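Side-chain contacts in putative uncharacterized protein (Cricetid herpesvirus 2, PDB 4ZKQ), which binds chemokines as a decoy receptor of a rodent gammaherpesvirus, and so probably keeps them from the receptors of the host: residues L27-D31 / R32-I36; E45-I48 / T49-D53; I79-P82 / A83-G86; L141-E144 / E145-A148. All blocks are in the same frame, centred on the assembly; numbering follows the deposited sequence.

Contact 1 of 4, residues L27-D31 / R32-I36; sequences LFRKD and RQATI
The shortest sound bond across this contact runs from the backbone N of Gln33 to OD1 of Asp31, 2.9 Å. It belongs to an Asx turn, and the same aspartate opens a type I beta turn that runs from Asp31 to Ala34. The chain here is loop, between strand 23-26 and helix 44-51. The first torsion of Asp31 puts CG beside the carbonyl carbon, from where OD1 reaches the N-H of Gln33. The N-H meets OD1 from above the carboxylate plane, with an N-H...O angle of 154°. The turn is closed by the backbone N of Ala34, which donates to O of Asp31 at 3.1 Å.

Arg29 reaches the same turn with its side chain. The chain is extended from CG to NE, and one face of its guanidinium lies on CA of Arg32, 3.6 Å from the plane. NH1 donates to O of Ala34 at 3.1 Å, close to the guanidinium plane but at a bent angle of 136°. NE forms a salt bridge with Asp53, just beyond helix 44-51. This buried arginine therefore ties the turn to the helix end, and the carboxylate of Asp53 probably balances its charge.

Arg32 bends at chi3 and comes near the Phe28 ring, its guanidinium plane turned 20° from that of the ring. NH1 of Arg32 is 3.8 Å from CE1 of Phe28. One water bridges the two arginines: it accepts from NH1 of Arg32 and donates to O of Arg29, 2.7 Å from each.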
loop_
_atom_site.group_PDB
_atom_site.type_symbol
_atom_site.label_atom_id
_atom_site.label_comp_id
_atom_site.label_asym_id
_atom_site.label_seq_id
_atom_site.Cartn_x
_atom_site.Cartn_y
_atom_site.Cartn_z
ATOM N N LEU A 27 -11.652 5.318 -5.454
ATOM C CA LEU A 27 -13.011 5.384 -4.935
ATOM C C LEU A 27 -13.339 6.819 -4.551
ATOM O O LEU A 27 -12.456 7.672 -4.485
ATOM C CB LEU A 27 -13.170 4.441 -3.740
ATOM C CG LEU A 27 -12.837 2.975 -4.055
ATOM C CD1 LEU A 27 -12.715 2.130 -2.784
ATOM C CD2 LEU A 27 -13.855 2.353 -4.995
ATOM N N PHE A 28 -14.617 7.076 -4.304
ATOM C CA PHE A 28 -15.068 8.402 -3.908
ATOM C C PHE A 28 -15.968 8.276 -2.688
ATOM O O PHE A 28 -17.190 8.270 -2.811
ATOM C CB PHE A 28 -15.810 9.071 -5.079
ATOM C CG PHE A 28 -15.996 10.564 -4.936
ATOM C CD1 PHE A 28 -15.251 11.306 -4.035
ATOM C CD2 PHE A 28 -16.931 11.222 -5.717
ATOM C CE1 PHE A 28 -15.433 12.673 -3.920
ATOM C CE2 PHE A 28 -17.116 12.586 -5.604
ATOM C CZ PHE A 28 -16.369 13.309 -4.705
ATOM N N ARG A 29 -15.381 8.158 -1.501
ATOM C CA ARG A 29 -16.204 7.924 -0.328
ATOM C C ARG A 29 -16.860 9.229 0.120
ATOM O O ARG A 29 -16.343 10.328 -0.100
ATOM C CB ARG A 29 -15.401 7.298 0.813
ATOM C CG ARG A 29 -14.270 8.112 1.354
ATOM C CD ARG A 29 -13.632 7.320 2.480
ATOM N NE ARG A 29 -12.265 7.734 2.778
ATOM C CZ ARG A 29 -11.765 7.919 3.998
ATOM N NH1 ARG A 29 -12.513 7.767 5.090
ATOM N NH2 ARG A 29 -10.497 8.269 4.126
ATOM N N LYS A 30 -18.024 9.074 0.736
ATOM C CA LYS A 30 -18.876 10.185 1.137
ATOM C C LYS A 30 -18.247 10.997 2.263
ATOM O O LYS A 30 -18.326 12.226 2.271
ATOM C CB LYS A 30 -20.236 9.619 1.564
ATOM C CG LYS A 30 -21.329 10.622 1.836
ATOM C CD LYS A 30 -22.685 9.917 1.896
ATOM C CE LYS A 30 -22.732 8.866 3.000
ATOM N NZ LYS A 30 -24.083 8.252 3.147
ATOM N N ASP A 31 -17.612 10.298 3.201
ATOM C CA ASP A 31 -17.046 10.909 4.403
ATOM C C ASP A 31 -15.572 10.562 4.567
ATOM O O ASP A 31 -15.214 9.475 5.033
ATOM C CB ASP A 31 -17.828 10.455 5.637
ATOM C CG ASP A 31 -17.328 11.097 6.924
ATOM O OD1 ASP A 31 -16.452 11.984 6.878
ATOM O OD2 ASP A 31 -17.832 10.710 7.993
ATOM N N ARG A 32 -14.715 11.503 4.207
ATOM C CA ARG A 32 -13.278 11.273 4.255
ATOM C C ARG A 32 -12.717 11.320 5.675
ATOM O O ARG A 32 -11.510 11.164 5.872
ATOM C CB ARG A 32 -12.566 12.285 3.368
ATOM C CG ARG A 32 -12.727 11.986 1.891
ATOM C CD ARG A 32 -12.218 13.126 1.037
ATOM N NE ARG A 32 -13.013 14.337 1.218
ATOM C CZ ARG A 32 -14.101 14.640 0.517
ATOM N NH1 ARG A 32 -14.548 13.827 -0.434
ATOM N NH2 ARG A 32 -14.747 15.772 0.769
ATOM N N GLN A 33 -13.587 11.534 6.660
ATOM C CA GLN A 33 -13.180 11.485 8.062
ATOM C C GLN A 33 -13.601 10.165 8.710
ATOM O O GLN A 33 -13.273 9.906 9.866
ATOM C CB GLN A 33 -13.771 12.670 8.838
ATOM C CG GLN A 33 -13.068 13.995 8.563
ATOM C CD GLN A 33 -13.264 14.477 7.138
ATOM O OE1 GLN A 33 -14.395 14.628 6.676
ATOM N NE2 GLN A 33 -12.161 14.716 6.431
ATOM N N ALA A 34 -14.322 9.331 7.962
ATOM C CA ALA A 34 -14.794 8.053 8.493
ATOM C C ALA A 34 -13.614 7.144 8.798
ATOM O O ALA A 34 -12.577 7.228 8.146
ATOM C CB ALA A 34 -15.754 7.374 7.521
ATOM N N THR A 35 -13.781 6.288 9.801
ATOM C CA THR A 35 -12.722 5.388 10.247
ATOM C C THR A 35 -13.285 4.008 10.535
ATOM O O THR A 35 -14.491 3.844 10.715
ATOM C CB THR A 35 -12.032 5.902 11.524
ATOM O OG1 THR A 35 -12.993 5.951 12.583
ATOM C CG2 THR A 35 -11.441 7.287 11.312
ATOM N N ILE A 36 -12.402 3.016 10.568
ATOM C CA ILE A 36 -12.782 1.659 10.924
ATOM C C ILE A 36 -12.874 1.545 12.437
ATOM O O ILE A 36 -11.941 1.905 13.144
ATOM C CB ILE A 36 -11.773 0.630 10.391
ATOM C CG1 ILE A 36 -11.757 0.655 8.862
ATOM C CG2 ILE A 36 -12.118 -0.767 10.884
ATOM C CD1 ILE A 36 -10.699 -0.239 8.236
HETATM O O HOH W 1 -14.015 11.224 -1.080
HETATM O O HOH W 2 -9.546 8.806 6.838
#

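Contact 2 of 4, residues E45-I48 / T49-D53; sequences EDII and TQTCD
Backbone bonds between residues four apart join 45-48 to 49-53 in alpha-helical geometry, from Thr49 N to Glu45 O through to Cys52 N to Ile48 O. These residues make up nearly all of the short helix 44-51 and its C-terminal end, in a chain with very little helix. Cys52 is the first residue to leave helical angles.

Thr51 turns its hydroxyl back on the helix. OG1 lies between the backbone N and the carbonyl carbon (chi1 68°), and from there it donates to O of Ile47 at 2.8 Å. The backbone N of Thr51 reaches the same oxygen at 3.0 Å. The two donors come from opposite faces of the carbonyl plane, so the oxygen of Ile47 is gripped from both faces; the OG1 bond fixes the hydroxyl of Thr51. CG2 of Ile47 lies 3.7 Å from OG1 of Thr51. Thr51 O accepts a bond from His167 of strand 161-169.

Ile48 and Cys52 meet one turn apart. CG2 of Ile48 faces CB of Cys52 at 4.0 Å, and SG of Cys52 sits 3.7 Å from CA of Ile48. SG is in a disulfide with Cys177, so the helix end is bonded covalently to strand 175-181. Ile47 and Ile48 both pack on Leu165 of strand 161-169, which places the helix against the seven-stranded mixed sheet.

On the outer side, Asp46 and Thr49 share a water, 2.7 Å from OD1 of Asp46 and from OG1 of Thr49. A second water spans the helix end. It lies 2.9 Å from O of Ile48 and 2.8 Å from O of Cys52.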
loop_
_atom_site.group_PDB
_atom_site.type_symbol
_atom_site.label_atom_id
_atom_site.label_comp_id
_atom_site.label_asym_id
_atom_site.label_seq_id
_atom_site.Cartn_x
_atom_site.Cartn_y
_atom_site.Cartn_z
ATOM N N GLU A 45 -17.787 -5.024 2.372
ATOM C CA GLU A 45 -18.100 -4.070 1.319
ATOM C C GLU A 45 -18.481 -2.714 1.910
ATOM O O GLU A 45 -18.228 -1.674 1.301
ATOM C CB GLU A 45 -19.223 -4.606 0.416
ATOM C CG GLU A 45 -20.530 -4.894 1.139
ATOM C CD GLU A 45 -21.502 -5.709 0.298
ATOM O OE1 GLU A 45 -21.100 -6.204 -0.776
ATOM O OE2 GLU A 45 -22.670 -5.854 0.714
ATOM N N ASP A 46 -19.066 -2.723 3.105
ATOM C CA ASP A 46 -19.417 -1.485 3.784
ATOM C C ASP A 46 -18.175 -0.813 4.347
ATOM O O ASP A 46 -18.070 0.409 4.328
ATOM C CB ASP A 46 -20.420 -1.726 4.915
ATOM C CG ASP A 46 -21.836 -1.976 4.411
ATOM O OD1 ASP A 46 -22.079 -1.881 3.189
ATOM O OD2 ASP A 46 -22.712 -2.254 5.253
ATOM N N ILE A 47 -17.251 -1.610 4.880
ATOM C CA ILE A 47 -15.961 -1.078 5.309
ATOM C C ILE A 47 -15.306 -0.354 4.141
ATOM O O ILE A 47 -14.798 0.757 4.290
ATOM C CB ILE A 47 -15.007 -2.179 5.813
ATOM C CG1 ILE A 47 -15.570 -2.850 7.065
ATOM C CG2 ILE A 47 -13.615 -1.599 6.103
ATOM C CD1 ILE A 47 -14.819 -4.107 7.486
ATOM N N ILE A 48 -15.303 -0.994 2.976
ATOM C CA ILE A 48 -14.672 -0.395 1.810
ATOM C C ILE A 48 -15.393 0.903 1.423
ATOM O O ILE A 48 -14.765 1.949 1.222
ATOM C CB ILE A 48 -14.662 -1.368 0.617
ATOM C CG1 ILE A 48 -13.752 -2.559 0.941
ATOM C CG2 ILE A 48 -14.189 -0.656 -0.657
ATOM C CD1 ILE A 48 -13.910 -3.721 0.014
ATOM N N THR A 49 -16.717 0.826 1.328
ATOM C CA THR A 49 -17.539 1.994 1.007
ATOM C C THR A 49 -17.245 3.178 1.913
ATOM O O THR A 49 -17.170 4.318 1.460
ATOM C CB THR A 49 -19.040 1.658 1.120
ATOM O OG1 THR A 49 -19.404 0.807 0.035
ATOM C CG2 THR A 49 -19.912 2.924 1.088
ATOM N N GLN A 50 -17.083 2.913 3.201
ATOM C CA GLN A 50 -16.965 4.002 4.156
ATOM C C GLN A 50 -15.543 4.540 4.346
ATOM O O GLN A 50 -15.393 5.718 4.650
ATOM C CB GLN A 50 -17.516 3.562 5.510
ATOM C CG GLN A 50 -19.024 3.323 5.496
ATOM C CD GLN A 50 -19.558 2.885 6.849
ATOM O OE1 GLN A 50 -18.914 3.080 7.878
ATOM N NE2 GLN A 50 -20.738 2.274 6.848
ATOM N N THR A 51 -14.511 3.706 4.175
ATOM C CA THR A 51 -13.161 4.087 4.626
ATOM C C THR A 51 -12.029 3.956 3.597
ATOM O O THR A 51 -10.904 4.371 3.876
ATOM C CB THR A 51 -12.757 3.262 5.874
ATOM O OG1 THR A 51 -12.581 1.883 5.523
ATOM C CG2 THR A 51 -13.831 3.386 6.960
ATOM N N CYS A 52 -12.316 3.406 2.421
ATOM C CA CYS A 52 -11.299 3.262 1.378
ATOM C C CYS A 52 -11.342 4.389 0.352
ATOM O O CYS A 52 -12.412 4.784 -0.092
ATOM C CB CYS A 52 -11.473 1.918 0.665
ATOM S SG CYS A 52 -11.089 0.465 1.697
ATOM N N ASP A 53 -10.164 4.879 -0.036
ATOM C CA ASP A 53 -10.045 5.907 -1.068
ATOM C C ASP A 53 -9.558 5.293 -2.371
ATOM O O ASP A 53 -9.698 5.877 -3.443
ATOM C CB ASP A 53 -9.104 7.021 -0.597
ATOM C CG ASP A 53 -9.614 7.712 0.652
ATOM O OD1 ASP A 53 -10.678 8.359 0.556
ATOM O OD2 ASP A 53 -8.981 7.590 1.728
HETATM O O HOH W 3 -21.487 -0.666 0.827
HETATM O O HOH W 4 -15.013 4.030 -0.769
#

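Contact 3 of 4, residues I79-P82 / A83-G86; sequences ITCP and ACLG
The side chains of Cys81 and Cys84 turn to each other across a tight bend and join in a disulfide, SG to SG 2.0 Å. Their first torsions differ. In Cys81, SG stands anti to the backbone N (chi1 -177°). In Cys84 it stands anti to the carbonyl carbon, beside the backbone N. With these settings the two sulfurs meet on one flank of the bend, and the bridge twists with a chi3 of 72°. CB of Cys81 comes within 3.6 Å of CB of Cys84.

Beside the disulfide, the backbone makes the second link. N of Cys84 donates to O of Cys81 at 3.2 Å, and the donor stands above the carbonyl plane. The bond is bent, at 142°. A small ring is thus closed twice, by sulfur and by backbone, and the CA atoms of the two cysteines are 5.4 Å apart.

Pro82 and Ala83 form the corner. The proline ring restricts phi of Pro82 to a range that suits the second position of the turn. Its side chain also touches Glu145. The methyl of Ala83 projects from the bend and touches Tyr323, as Cys84 does. Both cysteines are buried, and Cys81 packs on Trp313 of strand 308-315.

Cys81 to Cys84 is a type I beta turn in a CXXC sequence, stapled by its own disulfide, and it leads on to strand 85-94 of the seven-stranded mixed sheet.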
loop_
_atom_site.group_PDB
_atom_site.type_symbol
_atom_site.label_atom_id
_atom_site.label_comp_id
_atom_site.label_asym_id
_atom_site.label_seq_id
_atom_site.Cartn_x
_atom_site.Cartn_y
_atom_site.Cartn_z
ATOM N N ILE A 79 4.006 1.373 -4.297
ATOM C CA ILE A 79 5.015 2.204 -3.680
ATOM C C ILE A 79 4.479 3.622 -3.642
ATOM O O ILE A 79 4.144 4.197 -4.689
ATOM C CB ILE A 79 6.353 2.150 -4.455
ATOM C CG1 ILE A 79 6.929 0.731 -4.428
ATOM C CG2 ILE A 79 7.360 3.155 -3.897
ATOM C CD1 ILE A 79 8.247 0.591 -5.160
ATOM N N THR A 80 4.343 4.168 -2.438
ATOM C CA THR A 80 4.152 5.611 -2.314
ATOM C C THR A 80 5.230 6.147 -1.390
ATOM O O THR A 80 6.087 6.912 -1.813
ATOM C CB THR A 80 2.759 5.998 -1.785
ATOM O OG1 THR A 80 1.752 5.552 -2.703
ATOM C CG2 THR A 80 2.653 7.520 -1.653
ATOM N N CYS A 81 5.170 5.742 -0.127
ATOM C CA CYS A 81 6.154 6.132 0.877
ATOM C C CYS A 81 6.650 4.902 1.644
ATOM O O CYS A 81 6.076 4.537 2.664
ATOM C CB CYS A 81 5.560 7.139 1.859
ATOM S SG CYS A 81 6.768 7.716 3.079
ATOM N N PRO A 82 7.721 4.266 1.154
ATOM C CA PRO A 82 8.199 3.004 1.736
ATOM C C PRO A 82 8.455 3.044 3.243
ATOM O O PRO A 82 8.172 2.048 3.915
ATOM C CB PRO A 82 9.502 2.750 0.975
ATOM C CG PRO A 82 9.271 3.386 -0.363
ATOM C CD PRO A 82 8.453 4.615 -0.079
ATOM N N ALA A 83 8.947 4.163 3.769
ATOM C CA ALA A 83 9.352 4.234 5.172
ATOM C C ALA A 83 8.254 4.771 6.090
ATOM O O ALA A 83 8.358 4.644 7.309
ATOM C CB ALA A 83 10.601 5.093 5.306
ATOM N N CYS A 84 7.208 5.359 5.510
ATOM C CA CYS A 84 6.101 5.923 6.293
ATOM C C CYS A 84 5.379 4.847 7.102
ATOM O O CYS A 84 5.084 3.772 6.588
ATOM C CB CYS A 84 5.097 6.627 5.385
ATOM S SG CYS A 84 5.644 8.225 4.696
ATOM N N LEU A 85 5.093 5.139 8.366
ATOM C CA LEU A 85 4.298 4.236 9.189
ATOM C C LEU A 85 2.814 4.399 8.896
ATOM O O LEU A 85 2.341 5.496 8.616
ATOM C CB LEU A 85 4.549 4.489 10.673
ATOM C CG LEU A 85 5.891 4.005 11.216
ATOM C CD1 LEU A 85 6.029 4.430 12.666
ATOM C CD2 LEU A 85 6.016 2.498 11.083
ATOM N N GLY A 86 2.087 3.292 8.980
ATOM C CA GLY A 86 0.649 3.303 8.807
ATOM C C GLY A 86 0.019 2.238 9.676
ATOM O O GLY A 86 0.721 1.408 10.246
#

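Contact 4 of 4, residues L141-E144 / E145-A148; sequences LGTE and ESLA
Thr143 and Ser146 are the two ends of a type I beta turn, which connects strand 132-143 to strand 147-152. The chain passes here from the seven-stranded mixed sheet to the four-stranded antiparallel one.

Backbone bonding comes first. N of Ser146 donates to O of Thr143 at 3.1 Å, with a nearly straight N-H...O angle of 161°. The donor stands above the carbonyl plane.

Hydroxyl contacts follow. The side chain of Ser146 folds back toward the start of the turn, OG lying beside its own backbone N (chi1 -57°). That leaves OG 3.0 Å from O of Thr143 and 3.1 Å from N of Thr143. CA of Gly142 is 3.8 Å from the same OG. The hydroxyl of Thr143 sits between its backbone N and carbonyl carbon (chi1 70°), which turns it toward the next peptides. OG1 of Thr143 takes a weak bond from N of Glu145 at 3.4 Å, as in an ST turn.

The acidic side chains part. The buried carboxylate of Glu144 extends from the turn and accepts from the backbone N atoms of Thr80 and Cys81, OE1 taking the first and OE2 the second. These two bonds fix both of its oxygens. Glu145 is exposed, and its carboxylate is linked back by water. That water accepts from OG1 of Thr143 at 2.7 Å and donates to OE1 of Glu145 at 2.9 Å.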
loop_
_atom_site.group_PDB
_atom_site.type_symbol
_atom_site.label_atom_id
_atom_site.label_comp_id
_atom_site.label_asym_id
_atom_site.label_seq_id
_atom_site.Cartn_x
_atom_site.Cartn_y
_atom_site.Cartn_z
ATOM N N LEU A 141 0.662 -2.416 12.826
ATOM C CA LEU A 141 1.316 -1.125 12.709
ATOM C C LEU A 141 2.665 -1.358 12.068
ATOM O O LEU A 141 3.475 -2.109 12.591
ATOM C CB LEU A 141 1.473 -0.469 14.076
ATOM C CG LEU A 141 2.354 0.776 14.169
ATOM C CD1 LEU A 141 1.761 1.931 13.398
ATOM C CD2 LEU A 141 2.525 1.147 15.631
ATOM N N GLY A 142 2.908 -0.726 10.931
ATOM C CA GLY A 142 4.157 -0.945 10.231
ATOM C C GLY A 142 4.297 -0.025 9.047
ATOM O O GLY A 142 3.444 0.828 8.810
ATOM N N THR A 143 5.376 -0.202 8.297
ATOM C CA THR A 143 5.604 0.609 7.114
ATOM C C THR A 143 4.838 0.027 5.949
ATOM O O THR A 143 4.263 -1.058 6.057
ATOM C CB THR A 143 7.091 0.683 6.744
ATOM O OG1 THR A 143 7.521 -0.599 6.264
ATOM C CG2 THR A 143 7.923 1.096 7.936
ATOM N N GLU A 144 4.846 0.747 4.828
ATOM C CA GLU A 144 4.211 0.287 3.593
ATOM C C GLU A 144 4.662 -1.074 3.112
ATOM O O GLU A 144 3.900 -1.784 2.454
ATOM C CB GLU A 144 4.486 1.257 2.453
ATOM C CG GLU A 144 3.682 2.518 2.469
ATOM C CD GLU A 144 3.819 3.261 1.163
ATOM O OE1 GLU A 144 4.593 2.808 0.286
ATOM O OE2 GLU A 144 3.159 4.305 1.017
ATOM N N GLU A 145 5.916 -1.408 3.398
ATOM C CA GLU A 145 6.531 -2.628 2.889
ATOM C C GLU A 145 6.197 -3.855 3.733
ATOM O O GLU A 145 6.580 -4.976 3.394
ATOM C CB GLU A 145 8.049 -2.442 2.821
ATOM C CG GLU A 145 8.468 -1.077 2.292
ATOM C CD GLU A 145 9.907 -1.050 1.824
ATOM O OE1 GLU A 145 10.769 -0.556 2.578
ATOM O OE2 GLU A 145 10.171 -1.528 0.700
ATOM N N SER A 146 5.478 -3.648 4.828
ATOM C CA SER A 146 5.189 -4.740 5.750
ATOM C C SER A 146 4.218 -5.738 5.160
ATOM O O SER A 146 3.603 -5.490 4.122
ATOM C CB SER A 146 4.634 -4.194 7.066
ATOM O OG SER A 146 5.539 -3.272 7.632
ATOM N N LEU A 147 4.090 -6.873 5.841
ATOM C CA LEU A 147 3.318 -7.995 5.345
ATOM C C LEU A 147 2.347 -8.512 6.387
ATOM O O LEU A 147 2.569 -8.373 7.588
ATOM C CB LEU A 147 4.251 -9.128 4.926
ATOM C CG LEU A 147 5.427 -8.743 4.036
ATOM C CD1 LEU A 147 6.345 -9.938 3.897
ATOM C CD2 LEU A 147 4.939 -8.258 2.679
ATOM N N ALA A 148 1.264 -9.100 5.901
ATOM C CA ALA A 148 0.363 -9.874 6.726
ATOM C C ALA A 148 0.484 -11.305 6.253
ATOM O O ALA A 148 0.512 -11.559 5.050
ATOM C CB ALA A 148 -1.055 -9.386 6.609
HETATM O O HOH W 5 9.917 0.068 5.284
#

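The four contacts fall into two pairs. Contacts 1 and 2 have centres about 7 Å apart and are joined by a salt bridge, Arg29 NE to Asp53 OD1 at 2.8 Å. Contacts 3 and 4 have centres about 9 Å apart. Cys81 N meets Glu144 OE2 at 2.7 Å, and Gly86 N lies 2.8 Å from Gly142 O, where neighbouring strands 85-94 and 132-143 pair. The two pairs do not touch: their centres are 20 to 22 Å apart, and their nearest atoms about 11 to 13 Å. Contact 2 packs on strand 161-169, which neighbours strand 85-94 of contact 3, so one sheet relates both pairs.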